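Polysaccharide deacetylase-like protein (Bacillus anthracis, PDB 4V33) is a putative zinc-binding polysaccharide deacetylase with a fibronectin type III domain, required for osmotic stability and cell shape maintenance in the bacterium. Local coordinates at residues T107-A121 with P132-V144. Residues are numbered along the deposited sequence; the frame is centred on the assembly and turned at random.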
ATOM      1  N   THR A 107     -15.605 -14.542   1.532  1.00 22.29           N
ATOM      2  CA  THR A 107     -15.240 -13.591   0.492  1.00 22.91           C
ATOM      3  C   THR A 107     -15.764 -14.023  -0.880  1.00 23.11           C
ATOM      4  O   THR A 107     -15.905 -13.199  -1.780  1.00 20.51           O
ATOM      5  CB  THR A 107     -13.722 -13.338   0.439  1.00 21.66           C
ATOM      6  OG1 THR A 107     -13.032 -14.584   0.284  1.00 25.05           O
ATOM      7  CG2 THR A 107     -13.257 -12.654   1.721  1.00 24.91           C
ATOM      8  N   LYS A 108     -16.073 -15.310  -1.022  1.00 22.42           N
ATOM      9  CA  LYS A 108     -16.709 -15.829  -2.230  1.00 27.03           C
ATOM     10  C   LYS A 108     -18.048 -15.128  -2.501  1.00 27.33           C
ATOM     11  O   LYS A 108     -18.486 -15.034  -3.648  1.00 31.21           O
ATOM     12  CB  LYS A 108     -16.923 -17.341  -2.101  1.00 33.36           C
ATOM     13  CG  LYS A 108     -17.558 -18.006  -3.311  1.00 49.92           C
ATOM     14  CD  LYS A 108     -17.791 -19.493  -3.065  1.00 56.46           C
ATOM     15  CE  LYS A 108     -18.569 -20.134  -4.209  1.00 59.91           C
ATOM     16  NZ  LYS A 108     -17.832 -20.066  -5.505  1.00 60.79           N
ATOM     17  N   GLU A 109     -18.687 -14.634  -1.442  1.00 23.86           N
ATOM     18  CA  GLU A 109     -19.967 -13.934  -1.568  1.00 27.66           C
ATOM     19  C   GLU A 109     -19.779 -12.507  -2.068  1.00 23.20           C
ATOM     20  O   GLU A 109     -20.759 -11.793  -2.302  1.00 21.78           O
ATOM     21  CB  GLU A 109     -20.700 -13.883  -0.224  1.00 28.77           C
ATOM     22  CG  GLU A 109     -21.094 -15.228   0.365  1.00 34.12           C
ATOM     23  CD  GLU A 109     -21.724 -15.081   1.745  1.00 40.77           C
ATOM     24  OE1 GLU A 109     -20.977 -14.895   2.730  1.00 29.28           O
ATOM     25  OE2 GLU A 109     -22.969 -15.133   1.842  1.00 43.56           O
ATOM     26  N   PHE A 110     -18.524 -12.081  -2.184  1.00 20.95           N
ATOM     27  CA  PHE A 110     -18.202 -10.739  -2.660  1.00 17.90           C
ATOM     28  C   PHE A 110     -17.174 -10.807  -3.785  1.00 18.72           C
ATOM     29  O   PHE A 110     -16.167 -10.098  -3.778  1.00 19.74           O
ATOM     30  CB  PHE A 110     -17.732  -9.845  -1.507  1.00 19.56           C
ATOM     31  CG  PHE A 110     -18.785  -9.632  -0.453  1.00 20.25           C
ATOM     32  CD1 PHE A 110     -19.020 -10.597   0.519  1.00 23.25           C
ATOM     33  CD2 PHE A 110     -19.558  -8.481  -0.450  1.00 18.93           C
ATOM     34  CE1 PHE A 110     -20.004 -10.412   1.484  1.00 21.76           C
ATOM     35  CE2 PHE A 110     -20.540  -8.288   0.514  1.00 19.33           C
ATOM     36  CZ  PHE A 110     -20.765  -9.257   1.474  1.00 20.76           C
ATOM     37  N   GLU A 111     -17.463 -11.674  -4.750  1.00 19.94           N
ATOM     38  CA  GLU A 111     -16.661 -11.825  -5.962  1.00 20.40           C
ATOM     39  C   GLU A 111     -15.216 -12.258  -5.690  1.00 22.56           C
ATOM     40  O   GLU A 111     -14.338 -12.059  -6.531  1.00 24.01           O
ATOM     41  CB  GLU A 111     -16.668 -10.523  -6.772  1.00 20.82           C
ATOM     42  CG  GLU A 111     -18.053  -9.999  -7.135  1.00 20.35           C
ATOM     43  CD  GLU A 111     -17.986  -8.600  -7.719  1.00 26.84           C
ATOM     44  OE1 GLU A 111     -17.809  -8.479  -8.949  1.00 27.21           O
ATOM     45  OE2 GLU A 111     -18.087  -7.621  -6.949  1.00 25.95           O
ATOM     46  N   GLY A 112     -14.975 -12.856  -4.524  1.00 22.02           N
ATOM     47  CA  GLY A 112     -13.630 -13.272  -4.150  1.00 22.36           C
ATOM     48  C   GLY A 112     -12.744 -12.124  -3.694  1.00 23.91           C
ATOM     49  O   GLY A 112     -11.535 -12.288  -3.491  1.00 22.71           O
ATOM     50  N   LYS A 113     -13.341 -10.951  -3.539  1.00 19.55           N
ATOM     51  CA  LYS A 113     -12.595  -9.757  -3.187  1.00 15.52           C
ATOM     52  C   LYS A 113     -12.250  -9.719  -1.699  1.00 20.88           C
ATOM     53  O   LYS A 113     -12.933 -10.321  -0.876  1.00 20.80           O
ATOM     54  CB  LYS A 113     -13.381  -8.502  -3.573  1.00 18.05           C
ATOM     55  CG  LYS A 113     -13.551  -8.282  -5.063  1.00 21.25           C
ATOM     56  CD  LYS A 113     -14.689  -7.287  -5.300  1.00 24.12           C
ATOM     57  CE  LYS A 113     -14.741  -6.781  -6.728  1.00 31.57           C
ATOM     58  NZ  LYS A 113     -15.826  -5.761  -6.883  1.00 30.14           N
ATOM     59  N   ARG A 114     -11.179  -9.003  -1.371  1.00 20.62           N
ATOM     60  CA  ARG A 114     -10.678  -8.940  -0.005  1.00 17.77           C
ATOM     61  C   ARG A 114     -10.622  -7.492   0.481  1.00 19.88           C
ATOM     62  O   ARG A 114     -11.200  -6.594  -0.136  1.00 23.25           O
ATOM     63  CB  ARG A 114      -9.309  -9.626   0.066  1.00 18.29           C
ATOM     64  CG  ARG A 114      -9.376 -11.089  -0.370  1.00 19.49           C
ATOM     65  CD  ARG A 114      -8.014 -11.781  -0.348  1.00 20.35           C
ATOM     66  NE  ARG A 114      -7.404 -11.703   0.970  1.00 20.86           N
ATOM     67  CZ  ARG A 114      -7.685 -12.530   1.970  1.00 22.37           C
ATOM     68  NH1 ARG A 114      -8.578 -13.500   1.805  1.00 24.04           N
ATOM     69  NH2 ARG A 114      -7.082 -12.380   3.141  1.00 26.13           N
ATOM     70  N   GLY A 115      -9.946  -7.259   1.596  1.00 16.07           N
ATOM     71  CA  GLY A 115      -9.916  -5.933   2.182  1.00 16.76           C
ATOM     72  C   GLY A 115     -10.906  -5.740   3.315  1.00 17.44           C
ATOM     73  O   GLY A 115     -11.387  -6.706   3.916  1.00 17.95           O
ATOM     74  N   GLU A 116     -11.196  -4.477   3.612  1.00 16.23           N
ATOM     75  CA  GLU A 116     -12.116  -4.119   4.688  1.00 17.70           C
ATOM     76  C   GLU A 116     -13.572  -4.199   4.236  1.00 17.59           C
ATOM     77  O   GLU A 116     -13.956  -3.659   3.188  1.00 17.89           O
ATOM     78  CB  GLU A 116     -11.814  -2.710   5.190  1.00 18.63           C
ATOM     79  CG  GLU A 116     -12.642  -2.278   6.399  1.00 20.02           C
ATOM     80  CD  GLU A 116     -12.418  -0.823   6.735  1.00 25.47           C
ATOM     81  OE1 GLU A 116     -12.984   0.044   6.040  1.00 22.27           O
ATOM     82  OE2 GLU A 116     -11.657  -0.540   7.679  1.00 30.98           O
ATOM     83  N   PHE A 117     -14.369  -4.894   5.034  1.00 17.28           N
ATOM     84  CA  PHE A 117     -15.810  -4.961   4.836  1.00 18.16           C
ATOM     85  C   PHE A 117     -16.474  -4.277   6.021  1.00 17.21           C
ATOM     86  O   PHE A 117     -16.201  -4.622   7.166  1.00 19.66           O
ATOM     87  CB  PHE A 117     -16.276  -6.416   4.790  1.00 18.84           C
ATOM     88  CG  PHE A 117     -15.796  -7.185   3.588  1.00 17.68           C
ATOM     89  CD1 PHE A 117     -14.490  -7.653   3.516  1.00 17.63           C
ATOM     90  CD2 PHE A 117     -16.666  -7.469   2.547  1.00 18.92           C
ATOM     91  CE1 PHE A 117     -14.055  -8.378   2.420  1.00 19.21           C
ATOM     92  CE2 PHE A 117     -16.239  -8.207   1.451  1.00 22.33           C
ATOM     93  CZ  PHE A 117     -14.925  -8.648   1.381  1.00 20.57           C
ATOM     94  N   GLN A 118     -17.349  -3.312   5.749  1.00 17.27           N
ATOM     95  CA  GLN A 118     -18.132  -2.688   6.812  1.00 16.56           C
ATOM     96  C   GLN A 118     -19.419  -3.463   7.066  1.00 17.34           C
ATOM     97  O   GLN A 118     -19.987  -4.056   6.144  1.00 16.51           O
ATOM     98  CB  GLN A 118     -18.418  -1.220   6.477  1.00 18.95           C
ATOM     99  CG  GLN A 118     -17.132  -0.396   6.497  1.00 23.89           C
ATOM    100  CD  GLN A 118     -17.342   1.081   6.272  1.00 29.22           C
ATOM    101  OE1 GLN A 118     -18.113   1.729   6.983  1.00 32.70           O
ATOM    102  NE2 GLN A 118     -16.643   1.632   5.284  1.00 29.97           N
ATOM    103  N   ILE A 119     -19.850  -3.478   8.327  1.00 18.24           N
ATOM    104  CA  ILE A 119     -21.021  -4.232   8.750  1.00 18.73           C
ATOM    105  C   ILE A 119     -21.920  -3.334   9.598  1.00 19.48           C
ATOM    106  O   ILE A 119     -21.478  -2.789  10.607  1.00 20.13           O
ATOM    107  CB  ILE A 119     -20.626  -5.469   9.600  1.00 19.68           C
ATOM    108  CG1 ILE A 119     -19.609  -6.342   8.856  1.00 22.40           C
ATOM    109  CG2 ILE A 119     -21.876  -6.277   9.982  1.00 19.23           C
ATOM    110  CD1 ILE A 119     -18.931  -7.393   9.736  1.00 27.29           C
ATOM    111  N   GLU A 120     -23.175  -3.173   9.182  1.00 18.02           N
ATOM    112  CA  GLU A 120     -24.173  -2.472   9.987  1.00 17.85           C
ATOM    113  C   GLU A 120     -25.284  -3.445  10.308  1.00 19.98           C
ATOM    114  O   GLU A 120     -25.917  -3.985   9.400  1.00 23.42           O
ATOM    115  CB  GLU A 120     -24.799  -1.305   9.231  1.00 21.23           C
ATOM    116  CG  GLU A 120     -23.893  -0.161   8.866  1.00 24.73           C
ATOM    117  CD  GLU A 120     -24.677   0.971   8.207  1.00 27.75           C
ATOM    118  OE1 GLU A 120     -25.872   0.765   7.879  1.00 33.33           O
ATOM    119  OE2 GLU A 120     -24.107   2.064   8.028  1.00 32.79           O
ATOM    120  N   ALA A 121     -25.543  -3.650  11.593  1.00 18.88           N
ATOM    121  CA  ALA A 121     -26.574  -4.593  12.007  1.00 18.33           C
ATOM    122  C   ALA A 121     -27.815  -3.887  12.525  1.00 20.34           C
ATOM    123  O   ALA A 121     -27.721  -2.928  13.286  1.00 20.79           O
ATOM    124  CB  ALA A 121     -26.034  -5.521  13.070  1.00 22.23           C
ATOM    125  N   PRO A 132     -32.182  -0.290  15.566  1.00 24.14           N
ATOM    126  CA  PRO A 132     -30.758  -0.073  15.299  1.00 25.00           C
ATOM    127  C   PRO A 132     -29.916  -0.829  16.321  1.00 21.33           C
ATOM    128  O   PRO A 132     -30.215  -0.790  17.514  1.00 23.82           O
ATOM    129  CB  PRO A 132     -30.585   1.439  15.491  1.00 32.15           C
ATOM    130  CG  PRO A 132     -31.977   2.013  15.432  1.00 32.09           C
ATOM    131  CD  PRO A 132     -32.881   0.947  15.955  1.00 27.72           C
ATOM    132  N   LEU A 133     -28.886  -1.523  15.855  1.00 20.85           N
ATOM    133  CA  LEU A 133     -28.005  -2.221  16.778  1.00 25.24           C
ATOM    134  C   LEU A 133     -26.635  -1.550  16.807  1.00 24.39           C
ATOM    135  O   LEU A 133     -26.415  -0.613  17.575  1.00 27.72           O
ATOM    136  CB  LEU A 133     -27.917  -3.710  16.430  1.00 23.57           C
ATOM    137  CG  LEU A 133     -29.270  -4.437  16.496  1.00 21.25           C
ATOM    138  CD1 LEU A 133     -29.131  -5.889  16.043  1.00 22.49           C
ATOM    139  CD2 LEU A 133     -29.903  -4.365  17.894  1.00 22.45           C
ATOM    140  N   THR A 134     -25.720  -2.003  15.963  1.00 22.36           N
ATOM    141  CA  THR A 134     -24.364  -1.478  16.010  1.00 23.61           C
ATOM    142  C   THR A 134     -23.640  -1.669  14.677  1.00 23.09           C
ATOM    143  O   THR A 134     -24.177  -2.274  13.746  1.00 23.56           O
ATOM    144  CB  THR A 134     -23.584  -2.123  17.184  1.00 31.69           C
ATOM    145  OG1 THR A 134     -22.297  -1.507  17.328  1.00 30.88           O
ATOM    146  CG2 THR A 134     -23.434  -3.624  16.968  1.00 28.40           C
ATOM    147  N   LYS A 135     -22.432  -1.125  14.586  1.00 22.30           N
ATOM    148  CA  LYS A 135     -21.635  -1.201  13.372  1.00 22.75           C
ATOM    149  C   LYS A 135     -20.261  -1.741  13.716  1.00 22.69           C
ATOM    150  O   LYS A 135     -19.779  -1.559  14.837  1.00 25.69           O
ATOM    151  CB  LYS A 135     -21.485   0.182  12.736  1.00 25.95           C
ATOM    152  CG  LYS A 135     -22.791   0.903  12.452  1.00 36.39           C
ATOM    153  CD  LYS A 135     -22.525   2.290  11.890  1.00 43.08           C
ATOM    154  CE  LYS A 135     -23.820   3.005  11.530  1.00 43.95           C
ATOM    155  NZ  LYS A 135     -24.705   3.186  12.711  1.00 51.93           N
ATOM    156  N   SER A 136     -19.639  -2.412  12.752  1.00 22.32           N
ATOM    157  CA  SER A 136     -18.273  -2.883  12.914  1.00 21.27           C
ATOM    158  C   SER A 136     -17.665  -3.079  11.535  1.00 21.21           C
ATOM    159  O   SER A 136     -18.200  -2.601  10.534  1.00 20.53           O
ATOM    160  CB  SER A 136     -18.244  -4.196  13.701  1.00 23.46           C
ATOM    161  OG  SER A 136     -16.918  -4.521  14.116  1.00 27.09           O
ATOM    162  N   ALA A 137     -16.537  -3.773  11.501  1.00 23.58           N
ATOM    163  CA  ALA A 137     -15.864  -4.081  10.258  1.00 21.93           C
ATOM    164  C   ALA A 137     -15.049  -5.350  10.433  1.00 19.08           C
ATOM    165  O   ALA A 137     -14.705  -5.740  11.555  1.00 22.87           O
ATOM    166  CB  ALA A 137     -14.968  -2.925   9.827  1.00 22.61           C
ATOM    167  N   ILE A 138     -14.768  -5.999   9.312  1.00 19.33           N
ATOM    168  CA  ILE A 138     -13.871  -7.142   9.286  1.00 21.16           C
ATOM    169  C   ILE A 138     -12.924  -6.970   8.108  1.00 18.21           C
ATOM    170  O   ILE A 138     -13.333  -6.541   7.031  1.00 19.41           O
ATOM    171  CB  ILE A 138     -14.641  -8.469   9.169  1.00 21.52           C
ATOM    172  CG1 ILE A 138     -13.669  -9.650   9.176  1.00 29.89           C
ATOM    173  CG2 ILE A 138     -15.535  -8.488   7.927  1.00 27.41           C
ATOM    174  CD1 ILE A 138     -14.347 -10.983   9.355  1.00 35.50           C
ATOM    175  N   THR A 139     -11.650  -7.282   8.320  1.00 19.44           N
ATOM    176  CA  THR A 139     -10.661  -7.086   7.270  1.00 20.02           C
ATOM    177  C   THR A 139      -9.957  -8.379   6.882  1.00 19.48           C
ATOM    178  O   THR A 139      -9.312  -9.024   7.709  1.00 21.94           O
ATOM    179  CB  THR A 139      -9.608  -6.038   7.678  1.00 19.81           C
ATOM    180  OG1 THR A 139     -10.252  -4.776   7.898  1.00 24.74           O
ATOM    181  CG2 THR A 139      -8.561  -5.888   6.572  1.00 19.78           C
ATOM    182  N   PHE A 140     -10.107  -8.754   5.615  1.00 17.30           N
ATOM    183  CA  PHE A 140      -9.344  -9.845   5.027  1.00 19.42           C
ATOM    184  C   PHE A 140      -8.150  -9.234   4.302  1.00 19.06           C
ATOM    185  O   PHE A 140      -8.300  -8.645   3.233  1.00 18.63           O
ATOM    186  CB  PHE A 140     -10.232 -10.658   4.069  1.00 21.53           C
ATOM    187  CG  PHE A 140     -11.318 -11.427   4.777  1.00 19.70           C
ATOM    188  CD1 PHE A 140     -12.533 -10.832   5.064  1.00 22.19           C
ATOM    189  CD2 PHE A 140     -11.099 -12.729   5.191  1.00 21.62           C
ATOM    190  CE1 PHE A 140     -13.519 -11.532   5.736  1.00 24.07           C
ATOM    191  CE2 PHE A 140     -12.082 -13.433   5.863  1.00 24.29           C
ATOM    192  CZ  PHE A 140     -13.293 -12.833   6.135  1.00 24.00           C
ATOM    193  N   GLU A 141      -6.973  -9.360   4.907  1.00 19.82           N
ATOM    194  CA  GLU A 141      -5.785  -8.638   4.446  1.00 18.97           C
ATOM    195  C   GLU A 141      -5.510  -8.800   2.962  1.00 18.41           C
ATOM    196  O   GLU A 141      -5.503  -9.916   2.439  1.00 21.24           O
ATOM    197  CB  GLU A 141      -4.543  -9.067   5.235  1.00 17.83           C
ATOM    198  CG  GLU A 141      -4.546  -8.641   6.693  1.00 22.81           C
ATOM    199  CD  GLU A 141      -4.518  -7.130   6.875  1.00 23.41           C
ATOM    200  OE1 GLU A 141      -4.104  -6.418   5.940  1.00 22.78           O
ATOM    201  OE2 GLU A 141      -4.918  -6.655   7.963  1.00 26.74           O
ATOM    202  N   GLN A 142      -5.314  -7.672   2.288  1.00 18.72           N
ATOM    203  CA  GLN A 142      -4.955  -7.677   0.875  1.00 17.21           C
ATOM    204  C   GLN A 142      -3.453  -7.671   0.675  1.00 18.28           C
ATOM    205  O   GLN A 142      -2.715  -7.028   1.422  1.00 19.55           O
ATOM    206  CB  GLN A 142      -5.540  -6.453   0.161  1.00 19.60           C
ATOM    207  CG  GLN A 142      -7.039  -6.378   0.222  1.00 20.75           C
ATOM    208  CD  GLN A 142      -7.631  -5.444  -0.815  1.00 21.85           C
ATOM    209  OE1 GLN A 142      -8.408  -5.872  -1.664  1.00 28.04           O
ATOM    210  NE2 GLN A 142      -7.301  -4.160  -0.725  1.00 15.44           N
ATOM    211  N   LYS A 143      -3.009  -8.382  -0.352  1.00 17.33           N
ATOM    212  CA  LYS A 143      -1.607  -8.329  -0.742  0.54 17.16           C
ATOM    213  C   LYS A 143      -1.322  -6.981  -1.397  1.00 17.57           C
ATOM    214  O   LYS A 143      -2.194  -6.383  -2.040  1.00 19.68           O
ATOM    215  CB  LYS A 143      -1.258  -9.483  -1.684  0.54 19.08           C
ATOM    216  CG  LYS A 143      -1.874  -9.374  -3.071  0.54 18.48           C
ATOM    217  CD  LYS A 143      -1.719 -10.672  -3.847  0.54 25.74           C
ATOM    218  CE  LYS A 143      -2.286 -10.547  -5.255  0.54 30.28           C
ATOM    219  NZ  LYS A 143      -3.734 -10.200  -5.244  0.54 32.93           N
ATOM    220  N   VAL A 144      -0.098  -6.499  -1.218  1.00 16.99           N
ATOM    221  CA  VAL A 144       0.285  -5.194  -1.729  1.00 17.96           C
ATOM    222  C   VAL A 144       1.623  -5.326  -2.452  1.00 15.44           C
ATOM    223  O   VAL A 144       2.663  -5.418  -1.813  1.00 17.47           O
ATOM    224  CB  VAL A 144       0.450  -4.178  -0.580  1.00 17.92           C
ATOM    225  CG1 VAL A 144       0.812  -2.812  -1.126  1.00 19.51           C
ATOM    226  CG2 VAL A 144      -0.840  -4.085   0.253  1.00 20.54           C
TER
HETATM  227  O   HOH W   1      -9.243  -8.227  -3.377  1.00 31.05           O
HETATM  228  O   HOH W   2      -9.280  -2.341   8.116  0.73 29.72           O
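The antiparallel beta hairpin of strands 115-124 and 130-140 belongs to a beta sandwich, consistent with the fibronectin type III domain of this protein. Phe117 and Ile138 form a hydrogen-bonded pair at its middle. Phe117 N gives a nearly straight bond to Ile138 O (2.8 Å, 170°), and Ile138 N answers to Phe117 O. Gly115 with Phe140 and Ile119 with Ser136 pair likewise. Toward the turn the register slips at a classic beta bulge, where Leu133 and Thr134 both face Ala121.

Phe117, Ile119, Ile138 and Phe140 project to one face of the sheet. Thr107 lays CG2 over the Phe140 ring, 3.9 Å from its centroid, a CH-pi contact. The Phe117 and Phe140 rings meet obliquely, with planes at 89° and Phe117 CE1 3.9 Å from Phe140 CD1. Ile119 CD1 touches Ile138 CG2.

Arg114 closes the far end. Its chain bends at chi3 (57°), bringing NE and NH2 side-on to one atom, Glu141 O, each at 3.0 Å. That oxygen lies in the guanidinium plane, while Phe140 CB packs over one face. NH1 has a second partner, Ser58 O. A water joins Arg114 N to Gln142 OE1. On the other sheet face, a second water lies 2.6 Å from Thr139 OG1 and also donates to Glu116 OE2. Glu116 OE2 also forms a salt bridge with Lys195, and Glu116 OE1 is hydrogen-bonded to Thr82 OG1.

Strand 115-124 lies between 130-140 and 74-81 in the sheet. Strands 48-51 and 60-66 cover the apolar face, through Ile49, Tyr51 and Ile63.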